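Local structure of aminotransferase (Streptomyces pactum, 4ZM4) at residues Glu59-Asn64 with Gly410-His414. The protein belongs to the class-III aminotransferases, a family of pyridoxal-phosphate-dependent enzymes, and forms an assembly of two chains. The protein carries 1 engineered substitution. Numbering follows the deposited sequence.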
ATOM      1  N   GLU B  59     -25.844  -7.146  16.531  1.00 26.60           N
ATOM      2  CA  GLU B  59     -24.812  -6.257  17.087  1.00 30.90           C
ATOM      3  C   GLU B  59     -23.712  -7.080  17.743  1.00 28.72           C
ATOM      4  O   GLU B  59     -23.993  -7.951  18.556  1.00 25.62           O
ATOM      5  CB  GLU B  59     -25.374  -5.319  18.154  1.00 34.78           C
ATOM      6  CG  GLU B  59     -26.177  -4.144  17.619  1.00 41.57           C
ATOM      7  CD  GLU B  59     -26.516  -3.113  18.693  1.00 46.00           C
ATOM      8  OE1 GLU B  59     -26.007  -3.219  19.841  1.00 50.35           O
ATOM      9  OE2 GLU B  59     -27.292  -2.186  18.381  1.00 47.51           O
ATOM     10  N   ILE B  60     -22.460  -6.768  17.395  1.00 27.02           N
ATOM     11  CA  ILE B  60     -21.301  -7.458  17.942  1.00 24.83           C
ATOM     12  C   ILE B  60     -20.305  -6.480  18.507  1.00 22.54           C
ATOM     13  O   ILE B  60     -19.875  -5.572  17.816  1.00 22.57           O
ATOM     14  CB  ILE B  60     -20.578  -8.306  16.879  1.00 26.37           C
ATOM     15  CG1 ILE B  60     -21.545  -9.311  16.265  1.00 26.29           C
ATOM     16  CG2 ILE B  60     -19.463  -9.106  17.534  1.00 27.24           C
ATOM     17  CD1 ILE B  60     -22.181  -8.939  14.931  1.00 27.43           C
ATOM     18  N   ILE B  61     -19.912  -6.702  19.755  1.00 22.24           N
ATOM     19  CA  ILE B  61     -18.820  -5.982  20.362  1.00 21.19           C
ATOM     20  C   ILE B  61     -17.523  -6.524  19.808  1.00 20.94           C
ATOM     21  O   ILE B  61     -17.247  -7.718  19.912  1.00 22.98           O
ATOM     22  CB  ILE B  61     -18.828  -6.128  21.889  1.00 22.27           C
ATOM     23  CG1 ILE B  61     -20.066  -5.439  22.479  1.00 23.84           C
ATOM     24  CG2 ILE B  61     -17.590  -5.487  22.494  1.00 21.69           C
ATOM     25  CD1 ILE B  61     -20.377  -5.881  23.903  1.00 23.97           C
ATOM     26  N   ASP B  62     -16.734  -5.645  19.194  1.00 20.96           N
ATOM     27  CA  ASP B  62     -15.496  -6.015  18.524  1.00 19.43           C
ATOM     28  C   ASP B  62     -14.306  -5.808  19.431  1.00 20.50           C
ATOM     29  O   ASP B  62     -14.062  -4.685  19.882  1.00 21.69           O
ATOM     30  CB  ASP B  62     -15.354  -5.167  17.267  1.00 20.15           C
ATOM     31  CG  ASP B  62     -14.370  -5.767  16.233  1.00 19.58           C
ATOM     32  OD1 ASP B  62     -13.590  -6.643  16.595  1.00 20.17           O
ATOM     33  OD2 ASP B  62     -14.405  -5.347  15.069  1.00 17.97           O
ATOM     34  N   LEU B  63     -13.571  -6.886  19.744  1.00 20.26           N
ATOM     35  CA  LEU B  63     -12.336  -6.768  20.535  1.00 19.31           C
ATOM     36  C   LEU B  63     -11.099  -6.725  19.626  1.00 19.16           C
ATOM     37  O   LEU B  63      -9.999  -6.421  20.086  1.00 17.53           O
ATOM     38  CB  LEU B  63     -12.213  -7.917  21.530  1.00 19.48           C
ATOM     39  CG  LEU B  63     -13.341  -8.046  22.538  1.00 19.42           C
ATOM     40  CD1 LEU B  63     -13.072  -9.224  23.432  1.00 19.80           C
ATOM     41  CD2 LEU B  63     -13.534  -6.779  23.364  1.00 20.05           C
ATOM     42  N   ASN B  64     -11.299  -7.014  18.341  1.00 17.88           N
ATOM     43  CA  ASN B  64     -10.228  -7.005  17.349  1.00 17.86           C
ATOM     44  C   ASN B  64     -10.017  -5.616  16.721  1.00 17.68           C
ATOM     45  O   ASN B  64      -8.903  -5.226  16.454  1.00 15.91           O
ATOM     46  CB  ASN B  64     -10.579  -8.020  16.262  1.00 18.62           C
ATOM     47  CG  ASN B  64      -9.450  -8.246  15.286  1.00 18.59           C
ATOM     48  OD1 ASN B  64      -8.375  -8.713  15.657  1.00 18.04           O
ATOM     49  ND2 ASN B  64      -9.697  -7.933  14.012  1.00 18.87           N
ATOM     50  N   GLY B 410     -22.191 -12.388  20.794  1.00 24.48           N
ATOM     51  CA  GLY B 410     -22.066 -10.981  20.399  1.00 22.98           C
ATOM     52  C   GLY B 410     -20.752 -10.321  20.737  1.00 23.27           C
ATOM     53  O   GLY B 410     -20.693  -9.112  20.932  1.00 23.27           O
ATOM     54  N   VAL B 411     -19.679 -11.111  20.802  1.00 24.46           N
ATOM     55  CA  VAL B 411     -18.320 -10.590  21.032  1.00 23.48           C
ATOM     56  C   VAL B 411     -17.391 -11.232  19.994  1.00 22.81           C
ATOM     57  O   VAL B 411     -17.298 -12.456  19.931  1.00 21.87           O
ATOM     58  CB  VAL B 411     -17.836 -10.913  22.456  1.00 23.55           C
ATOM     59  CG1 VAL B 411     -16.366 -10.515  22.665  1.00 25.07           C
ATOM     60  CG2 VAL B 411     -18.720 -10.218  23.481  1.00 22.98           C
ATOM     61  N   TYR B 412     -16.706 -10.407  19.196  1.00 20.35           N
ATOM     62  CA  TYR B 412     -15.752 -10.907  18.231  1.00 18.62           C
ATOM     63  C   TYR B 412     -14.317 -10.664  18.667  1.00 19.49           C
ATOM     64  O   TYR B 412     -13.915  -9.522  18.872  1.00 19.08           O
ATOM     65  CB  TYR B 412     -15.963 -10.282  16.850  1.00 17.57           C
ATOM     66  CG  TYR B 412     -14.958 -10.760  15.835  1.00 17.35           C
ATOM     67  CD1 TYR B 412     -15.062 -12.010  15.267  1.00 17.24           C
ATOM     68  CD2 TYR B 412     -13.861  -9.975  15.475  1.00 18.15           C
ATOM     69  CE1 TYR B 412     -14.130 -12.486  14.350  1.00 16.62           C
ATOM     70  CE2 TYR B 412     -12.912 -10.441  14.560  1.00 17.11           C
ATOM     71  CZ  TYR B 412     -13.058 -11.698  14.001  1.00 17.24           C
ATOM     72  OH  TYR B 412     -12.140 -12.161  13.084  1.00 16.52           O
ATOM     73  N   PHE B 413     -13.535 -11.748  18.721  1.00 19.20           N
ATOM     74  CA  PHE B 413     -12.092 -11.673  18.672  1.00 19.40           C
ATOM     75  C   PHE B 413     -11.575 -12.691  17.632  1.00 18.98           C
ATOM     76  O   PHE B 413     -12.321 -13.553  17.236  1.00 17.93           O
ATOM     77  CB  PHE B 413     -11.472 -11.877  20.065  1.00 19.93           C
ATOM     78  CG  PHE B 413     -11.924 -13.115  20.768  1.00 20.89           C
ATOM     79  CD1 PHE B 413     -11.264 -14.303  20.564  1.00 21.52           C
ATOM     80  CD2 PHE B 413     -13.002 -13.099  21.616  1.00 21.43           C
ATOM     81  CE1 PHE B 413     -11.680 -15.454  21.194  1.00 22.47           C
ATOM     82  CE2 PHE B 413     -13.413 -14.245  22.264  1.00 22.08           C
ATOM     83  CZ  PHE B 413     -12.750 -15.430  22.059  1.00 21.76           C
ATOM     84  N   HIS B 414     -10.305 -12.587  17.221  1.00 19.47           N
ATOM     85  CA  HIS B 414      -9.715 -13.503  16.229  1.00 19.98           C
ATOM     86  C   HIS B 414      -9.599 -14.927  16.831  1.00 19.51           C
ATOM     87  O   HIS B 414      -9.209 -15.074  17.979  1.00 18.46           O
ATOM     88  CB  HIS B 414      -8.340 -13.011  15.797  1.00 21.10           C
ATOM     89  CG  HIS B 414      -7.813 -13.662  14.558  1.00 23.96           C
ATOM     90  ND1 HIS B 414      -7.387 -14.973  14.515  1.00 23.61           N
ATOM     91  CD2 HIS B 414      -7.592 -13.161  13.321  1.00 26.37           C
ATOM     92  CE1 HIS B 414      -6.972 -15.268  13.304  1.00 23.40           C
ATOM     93  NE2 HIS B 414      -7.058 -14.178  12.565  1.00 25.51           N
TER
HETATM   94  O   HOH W   1      -8.817 -10.244  18.172  1.00 27.24           O
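Ile61 pairs with Val411 and Asp62 with Tyr412 in parallel, through three backbone hydrogen bonds: Ile61 N to Gly410 O, Tyr412 N to Ile61 O and Leu63 N to Tyr412 O, each 2.8 Å. Val411 CA adds a C-H...O contact to Ile61 O at 3.3 Å. On one face, Leu63 CD1 lies against Val411 CG1 (3.6 Å), and helix 429-444 covers Ile61 and Val411. On the other, Ile60 CG2, anti to its own N (CG1 at chi1 -57°), reaches Tyr412 CB at 3.8 Å. The Tyr412 ring lies alongside Asp62 and Asn64: Asp62 OD1 meets the ring edge at CD2 (3.5 Å), with carboxylate and ring planes 75° apart, while Asn64 CB touches CE2 obliquely. Asp62 OD1 also takes the N-H of Asn64 (2.9 Å) in an Asx turn at the end of strand 59-62; Tyr74 OH bonds to OD2, and Ala37 O to Tyr412 OH. Beyond the last direct bond, one water bridges Asn64 OD1 and His414 N. Gly410 closes helix 396-408 in a Schellman motif, turning the chain straight into strand 411-412, an edge strand within this chain of a small four-stranded mixed sheet, and the exit leads to His414, whose side chain is about 5 Å from the bound P3B.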